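Local coordinates for metallo-beta-lactamase superfamily protein (Thermus thermophilus, PDB 2ZWR) that binds two zinc ions in a metallo-beta-lactamase-type dinuclear centre and probably acts as a hydrolase, on a substrate that is not established, at residues L26-L37 and F57-L66; V74-E85 and K100-E109. All coordinates share one frame; numbering follows the deposited sequence.

Interaction 1 (L26-L37 and F57-L66); sequences LIDPGDEPEKLL and FDHVGAVAPL. With ZN (zinc ion), chain C; ZN (zinc ion), chain G.
With CG lying beside the backbone N in both residues (chi1 -63° in Asp28, -67° in His59), the Asp28 carboxylate and the His59 imidazole are brought together. His59 ND1 donates to Asp28 OD2 over 2.9 Å. The two planes stand almost perpendicular, and the N-H comes down on OD2 from above the carboxylate. OD2 also hydrogen-bonds Thr53, which helps to fix the carboxylate. On the far side of the ring His59 NE2 binds zinc at 2.1 Å, so Asp28 is a second-shell residue that restrains the imidazole's rotation and probably makes it a more electron-rich donor. Asp58 OD2 binds the same ion at 2.3 Å, and Asp144, His184 and a water complete its shell. The HxHxDH metal-binding motif characteristic of metallo-beta-lactamases, here His54, His56, Asp58 and His59, thus has His59 held by its side chain, and Asp58 touched at its backbone, by the loop that follows strand 23-27. In that loop Gly30 CA makes a CA-H...O contact with Asp58 O at 3.1 Å, while Pro29 O accepts a hydrogen bond from Ala62 N at 3.0 Å. A water donates to both Gly30 O and Phe57 O. Asp31, pointing away, binds another zinc ion through OD1 together with a water. The start of helix 63-70 packs on helix 33-43. Leu66 supplies the wedge: its CD1 meets Leu26 CD2 at 3.6 Å and also touches Leu36 CD1, whereas CD2 meets Leu37 CD2, the two side chains sliding past in opposite directions. Pro33 CB meets Pro65 CG at 3.7 Å, the two crossing at about a right angle.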
loop_
_atom_site.group_PDB
_atom_site.type_symbol
_atom_site.label_atom_id
_atom_site.label_comp_id
_atom_site.label_asym_id
_atom_site.label_seq_id
_atom_site.Cartn_x
_atom_site.Cartn_y
_atom_site.Cartn_z
ATOM N N LEU A 26 6.958 6.615 -3.246
ATOM C CA LEU A 26 6.971 5.192 -3.433
ATOM C C LEU A 26 6.023 4.529 -2.431
ATOM O O LEU A 26 6.225 4.630 -1.220
ATOM C CB LEU A 26 8.402 4.681 -3.267
ATOM C CG LEU A 26 8.630 3.177 -3.359
ATOM C CD1 LEU A 26 8.091 2.618 -4.660
ATOM C CD2 LEU A 26 10.125 2.911 -3.182
ATOM N N ILE A 27 4.990 3.867 -2.961
ATOM C CA ILE A 27 3.971 3.174 -2.166
ATOM C C ILE A 27 4.260 1.674 -2.035
ATOM O O ILE A 27 4.383 0.975 -3.043
ATOM C CB ILE A 27 2.550 3.377 -2.784
ATOM C CG1 ILE A 27 2.182 4.863 -2.807
ATOM C CG2 ILE A 27 1.481 2.543 -2.050
ATOM C CD1 ILE A 27 0.867 5.182 -3.539
ATOM N N ASP A 28 4.341 1.196 -0.790
ATOM C CA ASP A 28 4.506 -0.238 -0.457
ATOM C C ASP A 28 5.703 -0.954 -1.145
ATOM O O ASP A 28 5.498 -1.920 -1.903
ATOM C CB ASP A 28 3.220 -1.034 -0.743
ATOM C CG ASP A 28 2.031 -0.600 0.104
ATOM O OD1 ASP A 28 2.171 0.286 0.969
ATOM O OD2 ASP A 28 0.935 -1.171 -0.107
ATOM N N PRO A 29 6.949 -0.515 -0.865
ATOM C CA PRO A 29 8.107 -1.246 -1.418
ATOM C C PRO A 29 8.293 -2.592 -0.705
ATOM O O PRO A 29 9.001 -2.658 0.295
ATOM C CB PRO A 29 9.288 -0.319 -1.106
ATOM C CG PRO A 29 8.834 0.485 0.100
ATOM C CD PRO A 29 7.351 0.630 -0.023
ATOM N N GLY A 30 7.668 -3.644 -1.237
ATOM C CA GLY A 30 7.517 -4.914 -0.541
ATOM C C GLY A 30 8.706 -5.858 -0.527
ATOM O O GLY A 30 8.891 -6.634 0.423
ATOM N N ASP A 31 9.517 -5.788 -1.575
ATOM C CA ASP A 31 10.633 -6.688 -1.743
ATOM C C ASP A 31 11.454 -6.256 -2.943
ATOM O O ASP A 31 11.090 -5.310 -3.652
ATOM C CB ASP A 31 10.108 -8.117 -1.955
ATOM C CG ASP A 31 11.106 -9.171 -1.554
ATOM O OD1 ASP A 31 12.206 -8.818 -1.095
ATOM O OD2 ASP A 31 10.801 -10.361 -1.712
ATOM N N GLU A 32 12.577 -6.940 -3.142
ATOM C CA GLU A 32 13.427 -6.763 -4.334
ATOM C C GLU A 32 13.854 -5.303 -4.522
ATOM O O GLU A 32 13.483 -4.664 -5.510
ATOM C CB GLU A 32 12.740 -7.301 -5.600
ATOM C CG GLU A 32 12.207 -8.735 -5.484
ATOM C CD GLU A 32 11.768 -9.325 -6.825
ATOM O OE1 GLU A 32 12.634 -9.544 -7.710
ATOM O OE2 GLU A 32 10.561 -9.582 -7.004
ATOM N N PRO A 33 14.647 -4.776 -3.576
ATOM C CA PRO A 33 15.098 -3.387 -3.646
ATOM C C PRO A 33 15.843 -3.053 -4.941
ATOM O O PRO A 33 15.739 -1.917 -5.424
ATOM C CB PRO A 33 16.037 -3.255 -2.438
ATOM C CG PRO A 33 16.372 -4.660 -2.021
ATOM C CD PRO A 33 15.176 -5.475 -2.389
ATOM N N GLU A 34 16.575 -4.029 -5.491
ATOM C CA GLU A 34 17.320 -3.855 -6.749
ATOM C C GLU A 34 16.369 -3.539 -7.892
ATOM O O GLU A 34 16.687 -2.744 -8.764
ATOM C CB GLU A 34 18.115 -5.116 -7.141
ATOM C CG GLU A 34 18.505 -6.059 -6.014
ATOM C CD GLU A 34 17.335 -6.889 -5.473
ATOM O OE1 GLU A 34 16.659 -7.616 -6.238
ATOM O OE2 GLU A 34 17.108 -6.824 -4.260
ATOM N N LYS A 35 15.203 -4.183 -7.888
ATOM C CA LYS A 35 14.167 -3.955 -8.894
ATOM C C LYS A 35 13.587 -2.540 -8.768
ATOM O O LYS A 35 13.318 -1.876 -9.778
ATOM C CB LYS A 35 13.070 -5.024 -8.758
ATOM C CG LYS A 35 12.261 -5.283 -10.019
ATOM C CD LYS A 35 11.669 -6.705 -10.037
ATOM N N LEU A 36 13.421 -2.073 -7.529
ATOM C CA LEU A 36 12.949 -0.702 -7.276
ATOM C C LEU A 36 13.981 0.359 -7.654
ATOM O O LEU A 36 13.655 1.331 -8.331
ATOM C CB LEU A 36 12.510 -0.533 -5.820
ATOM C CG LEU A 36 11.190 -1.240 -5.492
ATOM C CD1 LEU A 36 11.098 -1.519 -4.003
ATOM C CD2 LEU A 36 9.997 -0.427 -5.980
ATOM N N LEU A 37 15.221 0.162 -7.210
ATOM C CA LEU A 37 16.334 1.012 -7.614
ATOM C C LEU A 37 16.449 1.123 -9.148
ATOM O O LEU A 37 16.684 2.204 -9.670
ATOM C CB LEU A 37 17.644 0.517 -6.986
ATOM C CG LEU A 37 17.752 0.727 -5.468
ATOM C CD1 LEU A 37 18.852 -0.159 -4.851
ATOM C CD2 LEU A 37 17.955 2.198 -5.121
ATOM N N PHE A 57 4.301 -7.958 6.022
ATOM C CA PHE A 57 5.681 -8.105 5.563
ATOM C C PHE A 57 5.878 -8.027 4.046
ATOM O O PHE A 57 6.943 -7.588 3.587
ATOM C CB PHE A 57 6.336 -9.368 6.151
ATOM C CG PHE A 57 5.851 -10.682 5.547
ATOM C CD1 PHE A 57 4.946 -11.482 6.240
ATOM C CD2 PHE A 57 6.350 -11.145 4.325
ATOM C CE1 PHE A 57 4.505 -12.711 5.716
ATOM C CE2 PHE A 57 5.917 -12.376 3.786
ATOM C CZ PHE A 57 4.994 -13.156 4.485
ATOM N N ASP A 58 4.874 -8.443 3.271
ATOM C CA ASP A 58 4.976 -8.385 1.805
ATOM C C ASP A 58 4.882 -6.960 1.255
ATOM O O ASP A 58 5.080 -6.740 0.057
ATOM C CB ASP A 58 3.962 -9.330 1.122
ATOM C CG ASP A 58 2.516 -9.045 1.522
ATOM O OD1 ASP A 58 2.223 -8.918 2.727
ATOM O OD2 ASP A 58 1.664 -8.949 0.621
ATOM N N HIS A 59 4.605 -5.994 2.127
ATOM C CA HIS A 59 4.507 -4.591 1.722
ATOM C C HIS A 59 5.680 -3.740 2.213
ATOM O O HIS A 59 5.816 -2.582 1.811
ATOM C CB HIS A 59 3.148 -4.004 2.155
ATOM C CG HIS A 59 1.986 -4.608 1.422
ATOM N ND1 HIS A 59 1.323 -3.958 0.402
ATOM C CD2 HIS A 59 1.413 -5.829 1.522
ATOM C CE1 HIS A 59 0.383 -4.746 -0.085
ATOM N NE2 HIS A 59 0.423 -5.892 0.570
ATOM N N VAL A 60 6.535 -4.317 3.062
ATOM C CA VAL A 60 7.592 -3.537 3.753
ATOM C C VAL A 60 9.009 -4.138 3.663
ATOM O O VAL A 60 9.959 -3.597 4.242
ATOM C CB VAL A 60 7.230 -3.270 5.257
ATOM C CG1 VAL A 60 5.890 -2.513 5.388
ATOM C CG2 VAL A 60 7.198 -4.585 6.057
ATOM N N GLY A 61 9.159 -5.234 2.924
ATOM C CA GLY A 61 10.444 -5.941 2.832
ATOM C C GLY A 61 11.615 -5.205 2.180
ATOM O O GLY A 61 12.769 -5.630 2.331
ATOM N N ALA A 62 11.326 -4.121 1.449
ATOM C CA ALA A 62 12.353 -3.317 0.788
ATOM C C ALA A 62 12.504 -1.955 1.430
ATOM O O ALA A 62 13.289 -1.135 0.966
ATOM C CB ALA A 62 12.042 -3.153 -0.690
ATOM N N VAL A 63 11.756 -1.705 2.499
ATOM C CA VAL A 63 11.859 -0.412 3.187
ATOM C C VAL A 63 13.275 -0.143 3.701
ATOM O O VAL A 63 13.837 0.899 3.387
ATOM C CB VAL A 63 10.805 -0.243 4.313
ATOM C CG1 VAL A 63 11.114 0.998 5.167
ATOM C CG2 VAL A 63 9.416 -0.142 3.715
ATOM N N ALA A 64 13.857 -1.085 4.460
ATOM C CA ALA A 64 15.171 -0.858 5.096
ATOM C C ALA A 64 16.331 -0.422 4.162
ATOM O O ALA A 64 16.976 0.595 4.431
ATOM C CB ALA A 64 15.582 -2.050 5.976
ATOM N N PRO A 65 16.613 -1.192 3.081
ATOM C CA PRO A 65 17.659 -0.758 2.138
ATOM C C PRO A 65 17.414 0.604 1.498
ATOM O O PRO A 65 18.367 1.359 1.294
ATOM C CB PRO A 65 17.667 -1.861 1.063
ATOM C CG PRO A 65 16.365 -2.619 1.239
ATOM C CD PRO A 65 16.047 -2.508 2.705
ATOM N N LEU A 66 16.159 0.919 1.190
ATOM C CA LEU A 66 15.828 2.198 0.560
ATOM C C LEU A 66 15.960 3.386 1.515
ATOM O O LEU A 66 16.354 4.464 1.098
ATOM C CB LEU A 66 14.431 2.148 -0.065
ATOM C CG LEU A 66 14.301 1.132 -1.210
ATOM C CD1 LEU A 66 12.913 1.180 -1.827
ATOM C CD2 LEU A 66 15.366 1.339 -2.276
HETATM ZN ZN ZN C . -0.376 -7.848 0.600
HETATM ZN ZN ZN G . 13.689 -10.352 -0.832
HETATM O O HOH W 1 8.491 -8.994 1.701
HETATM O O HOH W 2 13.169 -11.475 -2.519
HETATM O O HOH W 3 -0.454 -8.500 2.392
#

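Interaction 2 (V74-E85 and K100-E109); sequences VYLHPLDLPLYE and KPPLPVRPLE
Tyr84 from helix 81-85 is sandwiched between Pro101 and Val105. Its CB does not point at residues 100-109; chi1 of -178° sets CG opposite the backbone N, which carries the ring in between the two. CD1 and CD2 both lie near Pro101 CB, which sits over one face in a CH-pi contact 3.6 Å from the ring centroid. CE1 meets the same methylene. On the opposite face Val105 CG1 packs against CE2 at 3.6 Å, while Leu103 CD2 approaches that atom obliquely. CZ comes closest to Pro101 CB, and at the tip OH donates a hydrogen bond of 2.7 Å to Pro102 O, which lies at the ring edge. Val105 turns its other methyl, CG2, to Leu81 CD1, tip to tip. Farther along, the short strand 106-107 pairs in parallel with 74-76 at one edge of its sheet. Arg106 N donates to Val74 O at 2.7 Å and Leu76 N to Arg106 O at 2.9 Å, both nearly straight. On the sheet face that bears Tyr75, the extended Arg106 side chain lays CB over one face of the phenol ring, toward the rim, and its NH1 donates a hydrogen bond to Tyr75 OH at 3.1 Å, the hydroxyl lying in the guanidinium plane. Leu108 CD2 packs on Tyr75 CB at 3.7 Å. Pro101, Pro102, Pro104 and Pro107 have no amide hydrogen, so the pairing is carried by the N-H groups of Arg106, Leu76 and Leu108 (to Leu76 O), and around Tyr84 the segment is held by CH-pi packing and the phenol bond to Pro102 O.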
loop_
_atom_site.group_PDB
_atom_site.type_symbol
_atom_site.label_atom_id
_atom_site.label_comp_id
_atom_site.label_asym_id
_atom_site.label_seq_id
_atom_site.Cartn_x
_atom_site.Cartn_y
_atom_site.Cartn_z
ATOM N N VAL A 74 9.269 7.306 6.218
ATOM C CA VAL A 74 8.294 6.243 6.041
ATOM C C VAL A 74 7.017 6.629 6.755
ATOM O O VAL A 74 7.027 6.865 7.957
ATOM C CB VAL A 74 8.808 4.886 6.594
ATOM C CG1 VAL A 74 7.753 3.803 6.418
ATOM C CG2 VAL A 74 10.097 4.476 5.896
ATOM N N TYR A 75 5.920 6.694 5.999
ATOM C CA TYR A 75 4.616 7.047 6.530
ATOM C C TYR A 75 3.775 5.789 6.739
ATOM O O TYR A 75 3.579 4.996 5.805
ATOM C CB TYR A 75 3.902 8.021 5.578
ATOM C CG TYR A 75 4.484 9.413 5.601
ATOM C CD1 TYR A 75 3.919 10.404 6.398
ATOM C CD2 TYR A 75 5.622 9.730 4.847
ATOM C CE1 TYR A 75 4.461 11.697 6.433
ATOM C CE2 TYR A 75 6.182 10.999 4.884
ATOM C CZ TYR A 75 5.593 11.979 5.676
ATOM O OH TYR A 75 6.133 13.239 5.707
ATOM N N LEU A 76 3.283 5.623 7.966
ATOM C CA LEU A 76 2.454 4.479 8.323
ATOM C C LEU A 76 1.442 4.879 9.374
ATOM O O LEU A 76 1.770 5.642 10.283
ATOM C CB LEU A 76 3.326 3.349 8.890
ATOM C CG LEU A 76 2.661 2.063 9.371
ATOM C CD1 LEU A 76 2.269 1.163 8.196
ATOM C CD2 LEU A 76 3.601 1.349 10.328
ATOM N N HIS A 77 0.217 4.366 9.249
ATOM C CA HIS A 77 -0.780 4.518 10.310
ATOM C C HIS A 77 -0.275 3.819 11.587
ATOM O O HIS A 77 0.123 2.645 11.547
ATOM C CB HIS A 77 -2.124 3.938 9.869
ATOM C CG HIS A 77 -3.285 4.402 10.690
ATOM N ND1 HIS A 77 -3.568 3.883 11.936
ATOM C CD2 HIS A 77 -4.235 5.335 10.445
ATOM C CE1 HIS A 77 -4.638 4.483 12.427
ATOM N NE2 HIS A 77 -5.067 5.363 11.538
ATOM N N PRO A 78 -0.288 4.540 12.725
ATOM C CA PRO A 78 0.244 4.029 13.993
ATOM C C PRO A 78 -0.386 2.710 14.468
ATOM O O PRO A 78 0.246 1.975 15.225
ATOM C CB PRO A 78 -0.048 5.163 14.989
ATOM C CG PRO A 78 -1.096 5.999 14.337
ATOM C CD PRO A 78 -0.819 5.908 12.870
ATOM N N LEU A 79 -1.612 2.418 14.040
ATOM C CA LEU A 79 -2.239 1.144 14.412
ATOM C C LEU A 79 -1.588 -0.076 13.720
ATOM O O LEU A 79 -1.795 -1.206 14.152
ATOM C CB LEU A 79 -3.752 1.176 14.201
ATOM C CG LEU A 79 -4.578 1.983 15.226
ATOM C CD1 LEU A 79 -6.047 1.878 14.919
ATOM C CD2 LEU A 79 -4.311 1.512 16.659
ATOM N N ASP A 80 -0.778 0.154 12.684
ATOM C CA ASP A 80 0.009 -0.947 12.071
ATOM C C ASP A 80 1.474 -1.041 12.532
ATOM O O ASP A 80 2.245 -1.852 11.991
ATOM C CB ASP A 80 -0.056 -0.908 10.542
ATOM C CG ASP A 80 -1.135 -1.821 9.980
ATOM O OD1 ASP A 80 -2.030 -2.221 10.752
ATOM O OD2 ASP A 80 -1.084 -2.159 8.775
ATOM N N LEU A 81 1.858 -0.218 13.513
ATOM C CA LEU A 81 3.217 -0.265 14.070
ATOM C C LEU A 81 3.626 -1.640 14.616
ATOM O O LEU A 81 4.751 -2.073 14.364
ATOM C CB LEU A 81 3.424 0.785 15.167
ATOM C CG LEU A 81 4.415 1.947 15.013
ATOM C CD1 LEU A 81 5.534 1.734 13.986
ATOM C CD2 LEU A 81 3.674 3.251 14.765
ATOM N N PRO A 82 2.738 -2.312 15.393
ATOM C CA PRO A 82 3.112 -3.648 15.870
ATOM C C PRO A 82 3.407 -4.624 14.734
ATOM O O PRO A 82 4.340 -5.416 14.843
ATOM C CB PRO A 82 1.885 -4.088 16.682
ATOM C CG PRO A 82 1.278 -2.786 17.138
ATOM C CD PRO A 82 1.421 -1.909 15.932
ATOM N N LEU A 83 2.637 -4.547 13.650
ATOM C CA LEU A 83 2.904 -5.345 12.463
ATOM C C LEU A 83 4.247 -4.960 11.830
ATOM O O LEU A 83 5.035 -5.823 11.441
ATOM C CB LEU A 83 1.773 -5.197 11.440
ATOM C CG LEU A 83 0.396 -5.785 11.748
ATOM C CD1 LEU A 83 -0.597 -5.388 10.667
ATOM C CD2 LEU A 83 0.438 -7.296 11.885
ATOM N N TYR A 84 4.501 -3.657 11.759
ATOM C CA TYR A 84 5.699 -3.127 11.129
ATOM C C TYR A 84 6.940 -3.572 11.892
ATOM O O TYR A 84 7.917 -4.023 11.294
ATOM C CB TYR A 84 5.600 -1.605 11.064
ATOM C CG TYR A 84 6.735 -0.873 10.386
ATOM C CD1 TYR A 84 6.713 -0.620 9.013
ATOM C CD2 TYR A 84 7.809 -0.391 11.128
ATOM C CE1 TYR A 84 7.750 0.087 8.394
ATOM C CE2 TYR A 84 8.840 0.301 10.534
ATOM C CZ TYR A 84 8.804 0.549 9.167
ATOM O OH TYR A 84 9.848 1.236 8.592
ATOM N N GLU A 85 6.872 -3.478 13.214
ATOM C CA GLU A 85 8.001 -3.797 14.078
ATOM C C GLU A 85 8.428 -5.263 14.041
ATOM O O GLU A 85 9.610 -5.558 14.176
ATOM C CB GLU A 85 7.698 -3.351 15.511
ATOM C CG GLU A 85 7.654 -1.829 15.640
ATOM C CD GLU A 85 7.144 -1.351 16.978
ATOM O OE1 GLU A 85 6.205 -1.973 17.525
ATOM O OE2 GLU A 85 7.681 -0.330 17.481
ATOM N N LYS A 100 14.654 -6.119 8.782
ATOM C CA LYS A 100 13.746 -5.465 9.710
ATOM C C LYS A 100 13.498 -4.029 9.259
ATOM O O LYS A 100 14.445 -3.271 9.034
ATOM C CB LYS A 100 14.324 -5.487 11.129
ATOM C CG LYS A 100 13.336 -5.046 12.212
ATOM C CD LYS A 100 14.012 -4.935 13.573
ATOM C CE LYS A 100 12.978 -4.803 14.678
ATOM N NZ LYS A 100 12.219 -3.537 14.563
ATOM N N PRO A 101 12.216 -3.657 9.103
ATOM C CA PRO A 101 11.862 -2.307 8.690
ATOM C C PRO A 101 12.332 -1.292 9.740
ATOM O O PRO A 101 12.152 -1.531 10.931
ATOM C CB PRO A 101 10.335 -2.364 8.599
ATOM C CG PRO A 101 10.020 -3.823 8.439
ATOM C CD PRO A 101 11.023 -4.500 9.295
ATOM N N PRO A 102 12.959 -0.181 9.299
ATOM C CA PRO A 102 13.588 0.788 10.199
ATOM C C PRO A 102 12.626 1.745 10.907
ATOM O O PRO A 102 11.660 2.236 10.319
ATOM C CB PRO A 102 14.512 1.584 9.261
ATOM C CG PRO A 102 13.829 1.547 7.962
ATOM C CD PRO A 102 13.131 0.203 7.886
ATOM N N LEU A 103 12.925 2.018 12.166
ATOM C CA LEU A 103 12.223 3.048 12.923
ATOM C C LEU A 103 13.087 4.306 13.023
ATOM O O LEU A 103 14.315 4.211 12.947
ATOM C CB LEU A 103 11.869 2.518 14.309
ATOM C CG LEU A 103 10.806 1.415 14.277
ATOM C CD1 LEU A 103 10.957 0.493 15.468
ATOM C CD2 LEU A 103 9.399 2.005 14.202
ATOM N N PRO A 104 12.456 5.488 13.206
ATOM C CA PRO A 104 11.026 5.716 13.404
ATOM C C PRO A 104 10.236 5.876 12.101
ATOM O O PRO A 104 10.822 6.018 11.021
ATOM C CB PRO A 104 11.014 7.027 14.191
ATOM C CG PRO A 104 12.139 7.779 13.600
ATOM C CD PRO A 104 13.203 6.757 13.256
ATOM N N VAL A 105 8.910 5.836 12.215
ATOM C CA VAL A 105 8.032 6.161 11.099
ATOM C C VAL A 105 7.291 7.463 11.392
ATOM O O VAL A 105 7.189 7.869 12.548
ATOM C CB VAL A 105 7.023 5.016 10.773
ATOM C CG1 VAL A 105 7.758 3.715 10.538
ATOM C CG2 VAL A 105 5.991 4.849 11.879
ATOM N N ARG A 106 6.789 8.100 10.338
ATOM C CA ARG A 106 5.911 9.258 10.449
ATOM C C ARG A 106 4.467 8.784 10.342
ATOM O O ARG A 106 4.169 7.876 9.564
ATOM C CB ARG A 106 6.215 10.285 9.353
ATOM C CG ARG A 106 7.627 10.845 9.442
ATOM C CD ARG A 106 7.905 11.872 8.371
ATOM N NE ARG A 106 9.282 12.377 8.445
ATOM C CZ ARG A 106 9.772 13.340 7.664
ATOM N NH1 ARG A 106 9.012 13.900 6.724
ATOM N NH2 ARG A 106 11.027 13.732 7.810
ATOM N N PRO A 107 3.572 9.370 11.154
ATOM C CA PRO A 107 2.201 8.876 11.199
ATOM C C PRO A 107 1.288 9.272 10.030
ATOM O O PRO A 107 1.445 10.334 9.407
ATOM C CB PRO A 107 1.667 9.452 12.516
ATOM C CG PRO A 107 2.462 10.658 12.756
ATOM C CD PRO A 107 3.799 10.474 12.101
ATOM N N LEU A 108 0.347 8.388 9.753
ATOM C CA LEU A 108 -0.776 8.678 8.883
ATOM C C LEU A 108 -2.034 8.720 9.756
ATOM O O LEU A 108 -2.031 8.197 10.875
ATOM C CB LEU A 108 -0.905 7.610 7.794
ATOM C CG LEU A 108 0.227 7.530 6.758
ATOM C CD1 LEU A 108 0.039 6.313 5.863
ATOM C CD2 LEU A 108 0.312 8.810 5.935
ATOM N N GLU A 109 -3.092 9.343 9.246
ATOM C CA GLU A 109 -4.342 9.501 9.981
ATOM C C GLU A 109 -5.467 9.727 8.983
ATOM O O GLU A 109 -5.253 10.349 7.943
ATOM C CB GLU A 109 -4.232 10.687 10.959
ATOM C CG GLU A 109 -5.525 11.044 11.706
ATOM C CD GLU A 109 -5.302 11.917 12.936
ATOM O OE1 GLU A 109 -4.644 12.972 12.791
ATOM O OE2 GLU A 109 -5.784 11.519 14.042
HETATM O O HOH W 4 10.649 7.848 8.975
HETATM O O HOH W 5 10.736 -2.684 12.647
#

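Interactions 1 and 2 come in series along the chain, the first closing before the second opens, and their centres lie about 14 Å apart. Helix 63-70, which begins in interaction 1, is followed by strand 74-76 of interaction 2. Strands 23-27, 74-76 and 106-107 all belong to the same mixed sheet, with strand 50-51 between the first two and 106-107 at one edge. The contacts meet where Val63 CG1 packs on Pro102 CD at 3.5 Å and against the hydroxyl of Tyr84. The start of helix 63-70, at Val63, thus lies between the loop after strand 23-27 and the 100-109 segment, joining the neighbourhood of the zinc site to the sheet edge.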